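Local coordinates for cytochrome c-550-like protein (Thermosynechococcus elongatus, PDB 4LJI) that binds one covalently attached heme c and probably serves as a low-potential electron-transfer cytochrome, able to replace cytochrome c-550 in part, at residues V14-V18 with T30-L36. Residues are numbered along the deposited sequence; the frame is centred on the assembly and turned at random.
Sequences VTDTV and TFTAVDL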
ATOM      1  N   VAL A  14      11.152  10.611 -18.676  1.00 24.94           N
ATOM      2  CA  VAL A  14      12.239  11.395 -18.093  1.00 27.29           C
ATOM      3  C   VAL A  14      13.522  10.566 -18.127  1.00 33.49           C
ATOM      4  O   VAL A  14      13.637   9.557 -17.427  1.00 31.85           O
ATOM      5  CB  VAL A  14      11.932  11.819 -16.633  1.00 24.67           C
ATOM      6  CG1 VAL A  14      13.126  12.536 -16.012  1.00 24.89           C
ATOM      7  CG2 VAL A  14      10.693  12.699 -16.566  1.00 29.26           C
ATOM      8  N   THR A  15      14.476  10.981 -18.965  1.00 36.32           N
ATOM      9  CA  THR A  15      15.734  10.253 -19.123  1.00 37.95           C
ATOM     10  C   THR A  15      16.843  10.971 -18.367  1.00 35.88           C
ATOM     11  O   THR A  15      17.655  10.344 -17.688  1.00 35.29           O
ATOM     12  CB  THR A  15      16.146  10.130 -20.610  1.00 45.35           C
ATOM     13  OG1 THR A  15      15.233   9.264 -21.299  1.00 47.58           O
ATOM     14  CG2 THR A  15      17.558   9.561 -20.731  1.00 44.96           C
ATOM     15  N   ASP A  16      16.853  12.295 -18.495  1.00 35.74           N
ATOM     16  CA  ASP A  16      17.833  13.152 -17.837  1.00 34.79           C
ATOM     17  C   ASP A  16      17.218  13.858 -16.631  1.00 26.58           C
ATOM     18  O   ASP A  16      17.334  13.412 -15.487  1.00 24.67           O
ATOM     19  CB  ASP A  16      18.345  14.223 -18.816  1.00 36.67           C
ATOM     20  CG  ASP A  16      19.105  13.640 -19.998  1.00 49.10           C
ATOM     21  OD1 ASP A  16      18.766  12.522 -20.444  1.00 57.55           O
ATOM     22  OD2 ASP A  16      20.045  14.301 -20.486  1.00 51.23           O
ATOM     23  N   THR A  17      16.600  14.999 -16.905  1.00 30.41           N
ATOM     24  CA  THR A  17      15.958  15.790 -15.876  1.00 20.38           C
ATOM     25  C   THR A  17      14.615  16.268 -16.376  1.00 19.76           C
ATOM     26  O   THR A  17      14.318  16.212 -17.567  1.00 24.78           O
ATOM     27  CB  THR A  17      16.783  17.048 -15.472  1.00 24.79           C
ATOM     28  OG1 THR A  17      16.913  17.908 -16.606  1.00 30.60           O
ATOM     29  CG2 THR A  17      18.153  16.651 -14.941  1.00 21.98           C
ATOM     30  N   VAL A  18      13.823  16.786 -15.452  1.00 19.11           N
ATOM     31  CA  VAL A  18      12.528  17.361 -15.764  1.00 19.00           C
ATOM     32  C   VAL A  18      12.402  18.557 -14.829  1.00 23.57           C
ATOM     33  O   VAL A  18      13.005  18.566 -13.751  1.00 23.96           O
ATOM     34  CB  VAL A  18      11.378  16.324 -15.487  1.00 20.03           C
ATOM     35  CG1 VAL A  18      11.263  16.019 -13.993  1.00 23.22           C
ATOM     36  CG2 VAL A  18      10.048  16.824 -16.016  1.00 20.72           C
ATOM     37  N   THR A  30      14.476  21.331 -10.520  1.00 21.58           N
ATOM     38  CA  THR A  30      15.021  20.305 -11.386  1.00 26.06           C
ATOM     39  C   THR A  30      15.062  18.941 -10.676  1.00 28.16           C
ATOM     40  O   THR A  30      15.729  18.799  -9.645  1.00 28.16           O
ATOM     41  CB  THR A  30      16.438  20.693 -11.837  1.00 21.91           C
ATOM     42  OG1 THR A  30      16.443  22.030 -12.370  1.00 25.71           O
ATOM     43  CG2 THR A  30      16.971  19.714 -12.887  1.00 25.86           C
ATOM     44  N   PHE A  31      14.345  17.955 -11.222  1.00 25.67           N
ATOM     45  CA  PHE A  31      14.418  16.579 -10.726  1.00 22.02           C
ATOM     46  C   PHE A  31      15.013  15.649 -11.765  1.00 25.77           C
ATOM     47  O   PHE A  31      14.685  15.725 -12.954  1.00 25.68           O
ATOM     48  CB  PHE A  31      13.040  16.052 -10.308  1.00 20.78           C
ATOM     49  CG  PHE A  31      12.495  16.714  -9.091  1.00 22.64           C
ATOM     50  CD1 PHE A  31      12.780  16.211  -7.828  1.00 24.44           C
ATOM     51  CD2 PHE A  31      11.738  17.856  -9.195  1.00 20.50           C
ATOM     52  CE1 PHE A  31      12.302  16.837  -6.697  1.00 25.26           C
ATOM     53  CE2 PHE A  31      11.258  18.487  -8.061  1.00 20.69           C
ATOM     54  CZ  PHE A  31      11.550  17.972  -6.808  1.00 19.17           C
ATOM     55  N   THR A  32      15.874  14.749 -11.305  1.00 25.14           N
ATOM     56  CA  THR A  32      16.515  13.797 -12.198  1.00 21.94           C
ATOM     57  C   THR A  32      15.676  12.539 -12.287  1.00 19.88           C
ATOM     58  O   THR A  32      14.766  12.354 -11.500  1.00 18.83           O
ATOM     59  CB  THR A  32      17.914  13.415 -11.693  1.00 22.80           C
ATOM     60  OG1 THR A  32      17.792  12.687 -10.462  1.00 21.70           O
ATOM     61  CG2 THR A  32      18.788  14.665 -11.509  1.00 23.08           C
ATOM     62  N   ALA A  33      15.999  11.683 -13.249  1.00 18.50           N
ATOM     63  CA  ALA A  33      15.344  10.395 -13.412  1.00 17.89           C
ATOM     64  C   ALA A  33      15.531   9.501 -12.173  1.00 20.16           C
ATOM     65  O   ALA A  33      14.637   8.725 -11.774  1.00 24.26           O
ATOM     66  CB  ALA A  33      15.903   9.706 -14.694  1.00 19.86           C
ATOM     67  N   VAL A  34      16.690   9.626 -11.543  1.00 21.45           N
ATOM     68  CA  VAL A  34      16.964   8.914 -10.309  1.00 23.79           C
ATOM     69  C   VAL A  34      16.087   9.415  -9.151  1.00 24.24           C
ATOM     70  O   VAL A  34      15.538   8.615  -8.395  1.00 21.24           O
ATOM     71  CB  VAL A  34      18.440   9.020  -9.966  1.00 21.88           C
ATOM     72  CG1 VAL A  34      18.707   8.499  -8.561  1.00 22.58           C
ATOM     73  CG2 VAL A  34      19.250   8.266 -10.996  1.00 21.45           C
ATOM     74  N   ASP A  35      15.919  10.732  -9.048  1.00 17.94           N
ATOM     75  CA  ASP A  35      14.991  11.323  -8.087  1.00 16.31           C
ATOM     76  C   ASP A  35      13.575  10.724  -8.246  1.00 18.91           C
ATOM     77  O   ASP A  35      12.936  10.393  -7.268  1.00 17.38           O
ATOM     78  CB  ASP A  35      14.836  12.827  -8.295  1.00 16.61           C
ATOM     79  CG  ASP A  35      16.094  13.635  -7.939  1.00 28.27           C
ATOM     80  OD1 ASP A  35      16.850  13.273  -6.999  1.00 25.39           O
ATOM     81  OD2 ASP A  35      16.311  14.669  -8.601  1.00 30.65           O
ATOM     82  N   LEU A  36      13.071  10.673  -9.479  1.00 18.83           N
ATOM     83  CA  LEU A  36      11.711  10.173  -9.722  1.00 16.33           C
ATOM     84  C   LEU A  36      11.615   8.683  -9.468  1.00 19.27           C
ATOM     85  O   LEU A  36      10.575   8.201  -9.028  1.00 16.87           O
ATOM     86  CB  LEU A  36      11.260  10.514 -11.137  1.00 20.66           C
ATOM     87  CG  LEU A  36      11.173  12.010 -11.442  1.00 23.70           C
ATOM     88  CD1 LEU A  36      11.192  12.245 -12.938  1.00 29.77           C
ATOM     89  CD2 LEU A  36       9.916  12.592 -10.840  1.00 26.73           C
TER
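Val18 and Phe31 form an antiparallel hydrogen-bonded pair at the base of a beta hairpin, strands 17-21 and 28-32, where the second strand runs straight into helix 33-46. Val18 N donates to Phe31 O at 2.8 Å, and Phe31 N returns a straighter bond to Val18 O. Next to it, toward the open end of the hairpin, Thr17 and Thr32 make the non-hydrogen-bonded pair, with their CA atoms 4.2 Å apart. A third backbone bond extends the ladder past the strands: Ala33 N, at the start of the helix, donates to Asp16 O at 3.1 Å, tilted 34° from the carbonyl plane. The same Asp16 oxygen receives a CA-H...O contact from Thr32, and Ala33 CB rests in van der Waals contact on the carbonyl oxygens of Val14 and Thr15.

The two faces of the hairpin differ. On the Thr17 and Thr32 face, threonine side chains meet through carbon: Thr30 CG2 lies against Thr17 CB, and the methyls Thr17 CG2 and Thr32 CG2 approach each other, while Thr30 OG1 is hydrogen-bonded to Glu19. On the Val18 and Phe31 face the contact is apolar. Leu36 CD1 is the common point, 3.6 Å from Val14 CG1 and 3.9 Å from Val18 CG1, and Leu36 crosses both valines at about a right angle. With chi1 at 66°, Val18 CG1 sits between its own N and carbonyl carbon, close to both Leu36 and Phe31 CB. Helix 111-127 adds Arg123 against both valines and Ala119 against Phe31 and Leu36, joining the hairpin base to the helical body of the cytochrome.

A capping box closes the N-terminus of helix 33-46, with Thr32 at the N-cap. Asp35 N donates to Thr32 OG1, and in return Thr32 N reaches Asp35 OD2 at 2.7 Å in a nearly straight bond, meeting the carboxylate oxygen on its anti side, 32° out of the carboxylate plane.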